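Local coordinates for protein Pre-mRNA-splicing factor SAD1 (Saccharomyces cerevisiae, PDB 4MSX) that promotes assembly of newly synthesised U4 snRNA into the U4/U6 snRNP and is required for pre-mRNA splicing, although it is a catalytically inactive relative of the ubiquitin-specific proteases, at residues A[145-148]-A[149-153]; A[369-372]-A[373-377]; A[453-457]-A[458-462]. All coordinates share one frame; numbering follows the deposited sequence.

Interaction 1: A[145-148]-A[149-153]; sequences VQLL and NSIKF
Val-145 and Asn-149 begin a ladder of backbone bonds that joins 145-148 to 149-153 as successive turns of one helix. Asn-149 N reaches Val-145 O at 2.9 Å, almost in line with the carbonyl, the N-H...O angle being 170°. The next three donors, Ser-150 N, Ile-151 N and Lys-152 N, go to Gln-146 O, Leu-147 O and Leu-148 O, each tilted somewhat from the carbonyl plane. The Ile-151 N to Leu-147 O link is the longest of the four at 3.1 Å.

Leu-147 and Ile-151, one turn apart, lie alongside and point the same way, with Leu-147 CG 4.1 Å from Ile-151 CD1. Leu-147 has CG anti to the backbone N (chi1 -178°), whereas Ile-151 folds CG1 back beside its own N, which sets CG1 3.5 Å from Leu-147 O. Ser-150 CB sits 3.3 Å from Gln-146 O and equally far from Leu-147 O, while its OG hydrogen-bonds with Arg-71 NH1. The amide of Asn-149 folds back toward the helix start, CG lying 3.4 Å from Val-145 O, and ND2 is hydrogen-bonded to Gly-143 O, just upstream of the helix. Exchanging Asn-149 for an alanine would probably deprive Gly-143 O of this donor and release the tie between the first turn and the chain leading into it.

Leu-148 and Ile-151 both rest on Phe-130 of strand 130-132, and the Ile-151 side chain is about 12 Å from the zinc ion. With Val-145 at the N-cap position, these are the N-terminal turns of an alpha-helix, here packed by its apolar face on the sheet of the degenerate UBP-type zinc finger.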
ATOM      1  N   VAL A 145      25.053 -14.097  13.487  1.00 56.39           N
ATOM      2  CA  VAL A 145      25.421 -14.612  12.168  1.00 50.29           C
ATOM      3  C   VAL A 145      24.795 -13.776  11.078  1.00 53.31           C
ATOM      4  O   VAL A 145      23.574 -13.733  10.967  1.00 46.93           O
ATOM      5  CB  VAL A 145      24.949 -16.092  11.986  1.00 49.77           C
ATOM      6  CG1 VAL A 145      25.482 -16.670  10.680  1.00 44.77           C
ATOM      7  CG2 VAL A 145      25.384 -16.919  13.169  1.00 60.20           C
ATOM      8  N   GLN A 146      25.636 -13.134  10.277  1.00 41.64           N
ATOM      9  CA  GLN A 146      25.206 -12.200   9.259  1.00 48.62           C
ATOM     10  C   GLN A 146      24.184 -12.821   8.283  1.00 49.13           C
ATOM     11  O   GLN A 146      23.157 -12.219   7.943  1.00 36.48           O
ATOM     12  CB  GLN A 146      26.424 -11.781   8.450  1.00 53.24           C
ATOM     13  CG  GLN A 146      26.153 -10.680   7.443  1.00 72.53           C
ATOM     14  CD  GLN A 146      26.776  -9.348   7.857  1.00107.42           C
ATOM     15  OE1 GLN A 146      27.402  -9.238   8.926  1.00 89.09           O
ATOM     16  NE2 GLN A 146      26.607  -8.324   7.012  1.00104.31           N
ATOM     17  N   LEU A 147      24.494 -14.012   7.789  1.00 40.81           N
ATOM     18  CA  LEU A 147      23.583 -14.699   6.870  1.00 38.50           C
ATOM     19  C   LEU A 147      22.213 -14.878   7.513  1.00 36.20           C
ATOM     20  O   LEU A 147      21.170 -14.642   6.879  1.00 39.99           O
ATOM     21  CB  LEU A 147      24.141 -16.073   6.475  1.00 39.36           C
ATOM     22  CG  LEU A 147      23.238 -16.817   5.474  1.00 37.35           C
ATOM     23  CD1 LEU A 147      23.331 -16.224   4.068  1.00 41.49           C
ATOM     24  CD2 LEU A 147      23.648 -18.296   5.462  1.00 42.28           C
ATOM     25  N   LEU A 148      22.197 -15.334   8.753  1.00 33.91           N
ATOM     26  CA  LEU A 148      20.935 -15.611   9.420  1.00 38.33           C
ATOM     27  C   LEU A 148      20.150 -14.323   9.767  1.00 42.23           C
ATOM     28  O   LEU A 148      18.902 -14.290   9.650  1.00 33.36           O
ATOM     29  CB  LEU A 148      21.164 -16.456  10.657  1.00 42.90           C
ATOM     30  CG  LEU A 148      21.733 -17.867  10.356  1.00 51.87           C
ATOM     31  CD1 LEU A 148      21.764 -18.744  11.611  1.00 49.73           C
ATOM     32  CD2 LEU A 148      20.935 -18.545   9.246  1.00 39.72           C
ATOM     33  N   ASN A 149      20.859 -13.284  10.217  1.00 36.20           N
ATOM     34  CA  ASN A 149      20.213 -11.999  10.465  1.00 36.69           C
ATOM     35  C   ASN A 149      19.505 -11.551   9.186  1.00 31.56           C
ATOM     36  O   ASN A 149      18.386 -11.078   9.224  1.00 35.81           O
ATOM     37  CB  ASN A 149      21.243 -10.905  10.837  1.00 46.22           C
ATOM     38  CG  ASN A 149      21.846 -11.098  12.233  1.00 60.43           C
ATOM     39  OD1 ASN A 149      21.207 -11.653  13.141  1.00 66.00           O
ATOM     40  ND2 ASN A 149      23.091 -10.630  12.409  1.00 57.75           N
ATOM     41  N   SER A 150      20.225 -11.627   8.081  1.00 32.33           N
ATOM     42  CA  SER A 150      19.740 -11.213   6.773  1.00 36.84           C
ATOM     43  C   SER A 150      18.441 -11.954   6.436  1.00 38.38           C
ATOM     44  O   SER A 150      17.471 -11.357   5.980  1.00 32.18           O
ATOM     45  CB  SER A 150      20.810 -11.588   5.756  1.00 41.63           C
ATOM     46  OG  SER A 150      20.451 -11.314   4.428  1.00 42.53           O
ATOM     47  N   ILE A 151      18.409 -13.273   6.672  1.00 31.01           N
ATOM     48  CA  ILE A 151      17.220 -14.056   6.315  1.00 29.88           C
ATOM     49  C   ILE A 151      16.062 -13.781   7.223  1.00 30.23           C
ATOM     50  O   ILE A 151      14.921 -13.621   6.771  1.00 31.63           O
ATOM     51  CB  ILE A 151      17.543 -15.614   6.315  1.00 31.04           C
ATOM     52  CG1 ILE A 151      18.428 -15.912   5.118  1.00 33.59           C
ATOM     53  CG2 ILE A 151      16.253 -16.429   6.252  1.00 29.53           C
ATOM     54  CD1 ILE A 151      19.141 -17.317   5.257  1.00 40.05           C
ATOM     55  N   LYS A 152      16.346 -13.620   8.508  1.00 26.90           N
ATOM     56  CA  LYS A 152      15.279 -13.343   9.450  1.00 30.40           C
ATOM     57  C   LYS A 152      14.699 -11.926   9.116  1.00 33.38           C
ATOM     58  O   LYS A 152      13.491 -11.675   9.256  1.00 34.30           O
ATOM     59  CB  LYS A 152      15.825 -13.312  10.870  1.00 36.34           C
ATOM     60  CG  LYS A 152      14.759 -13.239  11.947  1.00 45.66           C
ATOM     61  CD  LYS A 152      15.421 -13.363  13.315  1.00 51.74           C
ATOM     62  CE  LYS A 152      14.440 -13.205  14.452  1.00 61.92           C
ATOM     63  NZ  LYS A 152      15.116 -13.412  15.782  1.00 71.26           N
ATOM     64  N   PHE A 153      15.563 -11.030   8.667  1.00 33.33           N
ATOM     65  CA  PHE A 153      15.099  -9.668   8.328  1.00 31.31           C
ATOM     66  C   PHE A 153      14.196  -9.697   7.054  1.00 37.28           C
ATOM     67  O   PHE A 153      13.223  -8.928   6.943  1.00 33.45           O
ATOM     68  CB  PHE A 153      16.274  -8.791   8.072  1.00 35.04           C
ATOM     69  CG  PHE A 153      15.929  -7.315   7.994  1.00 35.22           C
ATOM     70  CD1 PHE A 153      15.394  -6.772   6.830  1.00 30.61           C
ATOM     71  CD2 PHE A 153      16.169  -6.484   9.085  1.00 31.32           C
ATOM     72  CE1 PHE A 153      15.106  -5.397   6.744  1.00 32.81           C
ATOM     73  CE2 PHE A 153      15.878  -5.083   9.003  1.00 31.99           C
ATOM     74  CZ  PHE A 153      15.367  -4.563   7.834  1.00 29.80           C
TER

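Interaction 2: A[369-372]-A[373-377]; sequences TRLP and QFLIF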
ATOM      1  N   THR A 369     -14.698  21.975   8.013  1.00 31.21           N
ATOM      2  CA  THR A 369     -14.459  22.447   9.382  1.00 39.01           C
ATOM      3  C   THR A 369     -13.380  21.648  10.118  1.00 46.12           C
ATOM      4  O   THR A 369     -12.974  22.034  11.203  1.00 34.80           O
ATOM      5  CB  THR A 369     -15.704  22.370  10.227  1.00 40.09           C
ATOM      6  OG1 THR A 369     -16.243  21.034  10.131  1.00 41.53           O
ATOM      7  CG2 THR A 369     -16.743  23.396   9.743  1.00 40.58           C
ATOM      8  N   ARG A 370     -12.953  20.504   9.585  1.00 36.24           N
ATOM      9  CA  ARG A 370     -11.713  19.906  10.096  1.00 34.75           C
ATOM     10  C   ARG A 370     -10.828  19.580   8.924  1.00 39.59           C
ATOM     11  O   ARG A 370     -11.195  18.799   8.023  1.00 36.11           O
ATOM     12  CB  ARG A 370     -11.949  18.676  10.969  1.00 36.22           C
ATOM     13  CG  ARG A 370     -10.592  18.112  11.581  1.00 34.18           C
ATOM     14  CD  ARG A 370     -10.833  16.916  12.490  1.00 39.98           C
ATOM     15  NE  ARG A 370      -9.668  16.730  13.362  1.00 40.19           N
ATOM     16  CZ  ARG A 370      -8.639  15.935  13.114  1.00 49.10           C
ATOM     17  NH1 ARG A 370      -8.632  15.153  12.023  1.00 35.98           N
ATOM     18  NH2 ARG A 370      -7.622  15.894  13.992  1.00 37.22           N
ATOM     19  N   LEU A 371      -9.674  20.206   8.909  1.00 31.19           N
ATOM     20  CA  LEU A 371      -8.722  19.991   7.843  1.00 32.33           C
ATOM     21  C   LEU A 371      -7.639  19.081   8.414  1.00 43.44           C
ATOM     22  O   LEU A 371      -6.932  19.461   9.326  1.00 34.97           O
ATOM     23  CB  LEU A 371      -8.144  21.316   7.347  1.00 37.30           C
ATOM     24  CG  LEU A 371      -9.081  22.091   6.408  1.00 40.82           C
ATOM     25  CD1 LEU A 371      -8.547  23.472   6.132  1.00 42.47           C
ATOM     26  CD2 LEU A 371      -9.258  21.338   5.113  1.00 35.20           C
ATOM     27  N   PRO A 372      -7.555  17.839   7.912  1.00 34.19           N
ATOM     28  CA  PRO A 372      -6.622  16.861   8.486  1.00 29.08           C
ATOM     29  C   PRO A 372      -5.196  17.091   8.042  1.00 32.93           C
ATOM     30  O   PRO A 372      -4.985  17.761   7.043  1.00 30.42           O
ATOM     31  CB  PRO A 372      -7.141  15.493   7.925  1.00 32.33           C
ATOM     32  CG  PRO A 372      -7.828  15.839   6.633  1.00 35.11           C
ATOM     33  CD  PRO A 372      -8.401  17.280   6.829  1.00 31.98           C
ATOM     34  N   GLN A 373      -4.221  16.500   8.746  1.00 29.84           N
ATOM     35  CA  GLN A 373      -2.848  16.522   8.273  1.00 24.24           C
ATOM     36  C   GLN A 373      -2.777  15.912   6.839  1.00 31.43           C
ATOM     37  O   GLN A 373      -1.999  16.376   5.994  1.00 29.34           O
ATOM     38  CB  GLN A 373      -1.943  15.672   9.204  1.00 27.80           C
ATOM     39  CG  GLN A 373      -0.517  15.698   8.773  1.00 36.64           C
ATOM     40  CD  GLN A 373       0.127  17.078   9.097  1.00 56.91           C
ATOM     41  OE1 GLN A 373      -0.505  17.945   9.747  1.00 45.96           O
ATOM     42  NE2 GLN A 373       1.354  17.296   8.622  1.00 55.78           N
ATOM     43  N   PHE A 374      -3.537  14.840   6.585  1.00 27.85           N
ATOM     44  CA  PHE A 374      -3.558  14.230   5.227  1.00 30.72           C
ATOM     45  C   PHE A 374      -4.967  14.333   4.678  1.00 30.63           C
ATOM     46  O   PHE A 374      -5.880  13.711   5.225  1.00 32.69           O
ATOM     47  CB  PHE A 374      -3.125  12.735   5.283  1.00 26.24           C
ATOM     48  CG  PHE A 374      -1.739  12.566   5.755  1.00 28.79           C
ATOM     49  CD1 PHE A 374      -0.685  12.725   4.887  1.00 32.07           C
ATOM     50  CD2 PHE A 374      -1.480  12.357   7.123  1.00 34.62           C
ATOM     51  CE1 PHE A 374       0.646  12.572   5.341  1.00 31.72           C
ATOM     52  CE2 PHE A 374      -0.156  12.251   7.612  1.00 34.95           C
ATOM     53  CZ  PHE A 374       0.904  12.371   6.722  1.00 33.96           C
ATOM     54  N   LEU A 375      -5.125  15.130   3.627  1.00 26.99           N
ATOM     55  CA  LEU A 375      -6.420  15.386   2.978  1.00 26.69           C
ATOM     56  C   LEU A 375      -6.405  14.588   1.689  1.00 25.84           C
ATOM     57  O   LEU A 375      -5.529  14.781   0.830  1.00 26.71           O
ATOM     58  CB  LEU A 375      -6.526  16.911   2.705  1.00 28.91           C
ATOM     59  CG  LEU A 375      -7.815  17.453   2.073  1.00 36.45           C
ATOM     60  CD1 LEU A 375      -9.046  17.010   2.887  1.00 31.76           C
ATOM     61  CD2 LEU A 375      -7.724  19.006   1.985  1.00 35.76           C
ATOM     62  N   ILE A 376      -7.347  13.647   1.585  1.00 26.26           N
ATOM     63  CA  ILE A 376      -7.390  12.720   0.457  1.00 22.35           C
ATOM     64  C   ILE A 376      -8.584  13.068  -0.421  1.00 25.37           C
ATOM     65  O   ILE A 376      -9.739  13.075   0.062  1.00 24.69           O
ATOM     66  CB  ILE A 376      -7.556  11.270   0.986  1.00 27.39           C
ATOM     67  CG1 ILE A 376      -6.477  10.971   2.019  1.00 24.03           C
ATOM     68  CG2 ILE A 376      -7.511  10.263  -0.228  1.00 24.94           C
ATOM     69  CD1 ILE A 376      -6.644   9.553   2.728  1.00 26.89           C
ATOM     70  N   PHE A 377      -8.311  13.359  -1.687  1.00 22.74           N
ATOM     71  CA  PHE A 377      -9.382  13.703  -2.623  1.00 23.45           C
ATOM     72  C   PHE A 377      -9.625  12.526  -3.536  1.00 26.03           C
ATOM     73  O   PHE A 377      -8.690  11.829  -3.927  1.00 25.49           O
ATOM     74  CB  PHE A 377      -8.951  14.826  -3.563  1.00 24.15           C
ATOM     75  CG  PHE A 377      -8.702  16.152  -2.863  1.00 26.03           C
ATOM     76  CD1 PHE A 377      -9.538  16.576  -1.841  1.00 30.53           C
ATOM     77  CD2 PHE A 377      -7.651  16.959  -3.262  1.00 30.16           C
ATOM     78  CE1 PHE A 377      -9.338  17.822  -1.209  1.00 32.81           C
ATOM     79  CE2 PHE A 377      -7.419  18.214  -2.619  1.00 34.02           C
ATOM     80  CZ  PHE A 377      -8.245  18.621  -1.597  1.00 28.46           C
TER
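Pro-372 and Leu-375 meet at the inner side of a bend in the USP-like domain, where the chain leaves the three-strand antiparallel sheet through strand 365-370 and enters strand 374-379 of the large mixed sheet. The contact is a short proline-containing connection with an apolar filling. Leu-375 divides its two methyls between two partners: CD1 approaches Pro-372 CD at 4.0 Å, and CD2 meets Leu-371 CD2 at 4.2 Å. What makes this possible is the first torsion of Leu-375, which carries CG away from the backbone N (chi1 -178°), whereas Leu-371 turns CG to the N side; the two leucines then cross obliquely. The proline ring also lies against the backbone beyond the bend, Pro-372 CG being 3.2 Å from Phe-374 O.

Farther out, Tyr-411 of strand 409-421 touches both leucines and gives its hydroxyl to a hydrogen bond with Pro-372 O, while strand 472-480 pairs with the outgoing segment through backbone bonds of Gln-373 with Lys-480 and of Leu-375 with Trp-478, and Lys-480 NZ is bonded to Leu-371 O. On the incoming side, a classic beta bulge sets Thr-369 and Arg-370 together opposite Lys-295. From it the Arg-370 guanidinium reaches two backbone carbonyls, with NH1 hydrogen-bonded to Lys-293 O and NH2 to His-290 O.

Interaction 3: A[453-457]-A[458-462]; sequences IEIDG and INTTE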
ATOM      1  N   ILE A 453       8.217   9.589  -8.021  1.00 34.11           N
ATOM      2  CA  ILE A 453       8.498   8.265  -8.554  1.00 29.10           C
ATOM      3  C   ILE A 453       7.172   7.633  -8.900  1.00 31.94           C
ATOM      4  O   ILE A 453       6.289   7.541  -8.031  1.00 29.90           O
ATOM      5  CB  ILE A 453       9.165   7.378  -7.482  1.00 31.59           C
ATOM      6  CG1 ILE A 453      10.450   8.014  -6.943  1.00 41.17           C
ATOM      7  CG2 ILE A 453       9.436   5.994  -8.044  1.00 33.09           C
ATOM      8  CD1 ILE A 453      11.501   8.252  -7.991  1.00 45.99           C
ATOM      9  N   GLU A 454       7.045   7.173 -10.140  1.00 29.63           N
ATOM     10  CA  GLU A 454       5.831   6.516 -10.601  1.00 32.45           C
ATOM     11  C   GLU A 454       6.013   5.002 -10.556  1.00 36.56           C
ATOM     12  O   GLU A 454       6.908   4.454 -11.182  1.00 38.13           O
ATOM     13  CB  GLU A 454       5.514   6.936 -12.035  1.00 33.04           C
ATOM     14  CG  GLU A 454       4.359   6.160 -12.671  1.00 32.76           C
ATOM     15  CD  GLU A 454       4.070   6.657 -14.113  1.00 44.83           C
ATOM     16  OE1 GLU A 454       3.650   7.818 -14.269  1.00 40.89           O
ATOM     17  OE2 GLU A 454       4.300   5.892 -15.067  1.00 48.71           O
ATOM     18  N   ILE A 455       5.128   4.328  -9.852  1.00 30.36           N
ATOM     19  CA  ILE A 455       5.243   2.874  -9.696  1.00 26.57           C
ATOM     20  C   ILE A 455       4.129   2.245 -10.518  1.00 34.25           C
ATOM     21  O   ILE A 455       2.956   2.418 -10.216  1.00 32.77           O
ATOM     22  CB  ILE A 455       5.166   2.516  -8.229  1.00 30.60           C
ATOM     23  CG1 ILE A 455       6.300   3.272  -7.524  1.00 31.98           C
ATOM     24  CG2 ILE A 455       5.258   0.989  -8.055  1.00 29.35           C
ATOM     25  CD1 ILE A 455       6.159   3.477  -6.053  1.00 37.64           C
ATOM     26  N   ASP A 456       4.508   1.529 -11.563  1.00 32.57           N
ATOM     27  CA  ASP A 456       3.523   0.884 -12.471  1.00 35.45           C
ATOM     28  C   ASP A 456       3.900  -0.609 -12.519  1.00 38.16           C
ATOM     29  O   ASP A 456       4.887  -0.990 -13.138  1.00 38.50           O
ATOM     30  CB  ASP A 456       3.592   1.577 -13.857  1.00 34.65           C
ATOM     31  CG  ASP A 456       2.700   0.908 -14.918  1.00 47.05           C
ATOM     32  OD1 ASP A 456       1.972  -0.075 -14.607  1.00 40.45           O
ATOM     33  OD2 ASP A 456       2.722   1.409 -16.069  1.00 45.76           O
ATOM     34  N   GLY A 457       3.190  -1.457 -11.788  1.00 36.06           N
ATOM     35  CA  GLY A 457       3.639  -2.863 -11.686  1.00 38.48           C
ATOM     36  C   GLY A 457       4.979  -2.892 -10.968  1.00 41.08           C
ATOM     37  O   GLY A 457       5.126  -2.246  -9.928  1.00 36.91           O
ATOM     38  N   ILE A 458       5.979  -3.610 -11.472  1.00 36.99           N
ATOM     39  CA  ILE A 458       7.280  -3.595 -10.798  1.00 38.37           C
ATOM     40  C   ILE A 458       8.192  -2.474 -11.288  1.00 40.72           C
ATOM     41  O   ILE A 458       9.268  -2.291 -10.723  1.00 43.12           O
ATOM     42  CB  ILE A 458       8.057  -4.939 -10.929  1.00 45.28           C
ATOM     43  CG1 ILE A 458       8.378  -5.251 -12.390  1.00 52.27           C
ATOM     44  CG2 ILE A 458       7.250  -6.065 -10.394  1.00 43.36           C
ATOM     45  CD1 ILE A 458       9.517  -6.259 -12.528  1.00 54.95           C
ATOM     46  N   ASN A 459       7.759  -1.730 -12.311  1.00 42.10           N
ATOM     47  CA  ASN A 459       8.562  -0.619 -12.863  1.00 50.15           C
ATOM     48  C   ASN A 459       8.437   0.685 -12.108  1.00 43.55           C
ATOM     49  O   ASN A 459       7.334   1.096 -11.766  1.00 39.99           O
ATOM     50  CB  ASN A 459       8.151  -0.323 -14.298  1.00 47.34           C
ATOM     51  CG  ASN A 459       8.416  -1.476 -15.207  1.00 63.59           C
ATOM     52  OD1 ASN A 459       9.475  -2.118 -15.109  1.00 66.19           O
ATOM     53  ND2 ASN A 459       7.448  -1.783 -16.083  1.00 62.07           N
ATOM     54  N   THR A 460       9.568   1.356 -11.912  1.00 35.77           N
ATOM     55  CA  THR A 460       9.569   2.683 -11.333  1.00 41.45           C
ATOM     56  C   THR A 460      10.296   3.648 -12.271  1.00 44.73           C
ATOM     57  O   THR A 460      11.322   3.307 -12.871  1.00 42.54           O
ATOM     58  CB  THR A 460      10.228   2.698  -9.923  1.00 41.61           C
ATOM     59  OG1 THR A 460      11.645   2.554 -10.048  1.00 51.62           O
ATOM     60  CG2 THR A 460       9.665   1.568  -9.044  1.00 44.28           C
ATOM     61  N   THR A 461       9.745   4.844 -12.411  1.00 38.82           N
ATOM     62  CA  THR A 461      10.259   5.830 -13.350  1.00 40.55           C
ATOM     63  C   THR A 461      10.118   7.188 -12.660  1.00 41.28           C
ATOM     64  O   THR A 461       9.101   7.448 -12.031  1.00 40.05           O
ATOM     65  CB  THR A 461       9.385   5.899 -14.603  1.00 46.70           C
ATOM     66  OG1 THR A 461       9.201   4.596 -15.142  1.00 54.37           O
ATOM     67  CG2 THR A 461       9.999   6.794 -15.660  1.00 52.82           C
ATOM     68  N   GLU A 462      11.123   8.046 -12.746  1.00 38.99           N
ATOM     69  CA  GLU A 462      10.958   9.409 -12.256  1.00 43.68           C
ATOM     70  C   GLU A 462       9.991  10.187 -13.180  1.00 44.71           C
ATOM     71  O   GLU A 462       9.984   9.961 -14.395  1.00 42.90           O
ATOM     72  CB  GLU A 462      12.288  10.150 -12.240  1.00 46.48           C
ATOM     73  CG  GLU A 462      13.241   9.714 -11.167  1.00 74.87           C
ATOM     74  CD  GLU A 462      14.403  10.698 -11.007  1.00 83.44           C
ATOM     75  OE1 GLU A 462      14.271  11.871 -11.444  1.00 75.99           O
ATOM     76  OE2 GLU A 462      15.442  10.293 -10.443  1.00 82.53           O
TER
HETATM   77  O   HOH W   1       6.816   3.450 -14.017  1.00 44.99           O
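Glu-454 and Thr-461 form a hydrogen-bonded antiparallel pair with both bonds made: Glu-454 N to Thr-461 O is 2.8 Å and nearly straight (176°), and Thr-461 N returns to Glu-454 O, in the carbonyl plane and on a lone pair. The same oxygen is used again. A water donates to Glu-454 O at 3.0 Å and also hydrogen-bonds Thr-461 OG1. Thr-460 CA makes a C-H...O contact of 3.2 Å with Glu-454 O. Nearer the turn, Asp-456 N reaches Asn-459 O at 2.9 Å. The reverse bond, Asn-459 N to Asp-456 O, comes in from well above the carbonyl plane and closes a type II' turn whose positive phi at Gly-457 (65°) suits glycine.

Ile-453, Ile-455, Thr-460 and Glu-462 share one face: Ile-455 CG1 runs beside Thr-460 CG2 at 4.1 Å, Ile-453 CD1 touches Glu-462 CG at 3.9 Å, and Glu-462 OE2 makes a salt bridge to Lys-451 NZ. On the other face, Glu-454 extends its chain, CG anti to the backbone N (chi1 172°), carrying the carboxylate to salt bridges from OE2 to Arg-463 and OE1 to Lys-471, with Gln-443 NE2 also on OE1; Asp-456 OD1 accepts from His-439 NE2. The beta hairpin, with its two-residue turn, thus edges the mixed sheet, strand 451-456 pairing with strand 438-446 on its far side and Gly-457 bonding to Phe-186.

Each contact lies between adjoining segments, and none encloses another: along the chain they run in series, without nesting or crossing. Interaction 1 closes a helical turn near the N terminus. More than 200 residues later, interaction 2 fills a bend, passing the chain from the three-strand sheet to the mixed one. Interaction 3 then closes a hairpin turn in that same mixed sheet, so these last two share a framework although their nearest atoms remain about 15 Å apart. Interaction 1 belongs to the zinc-finger region and the other two to the USP-like domain; interactions 1 and 2 lie on opposite sides of the chain's centre, their centres about 41 Å apart.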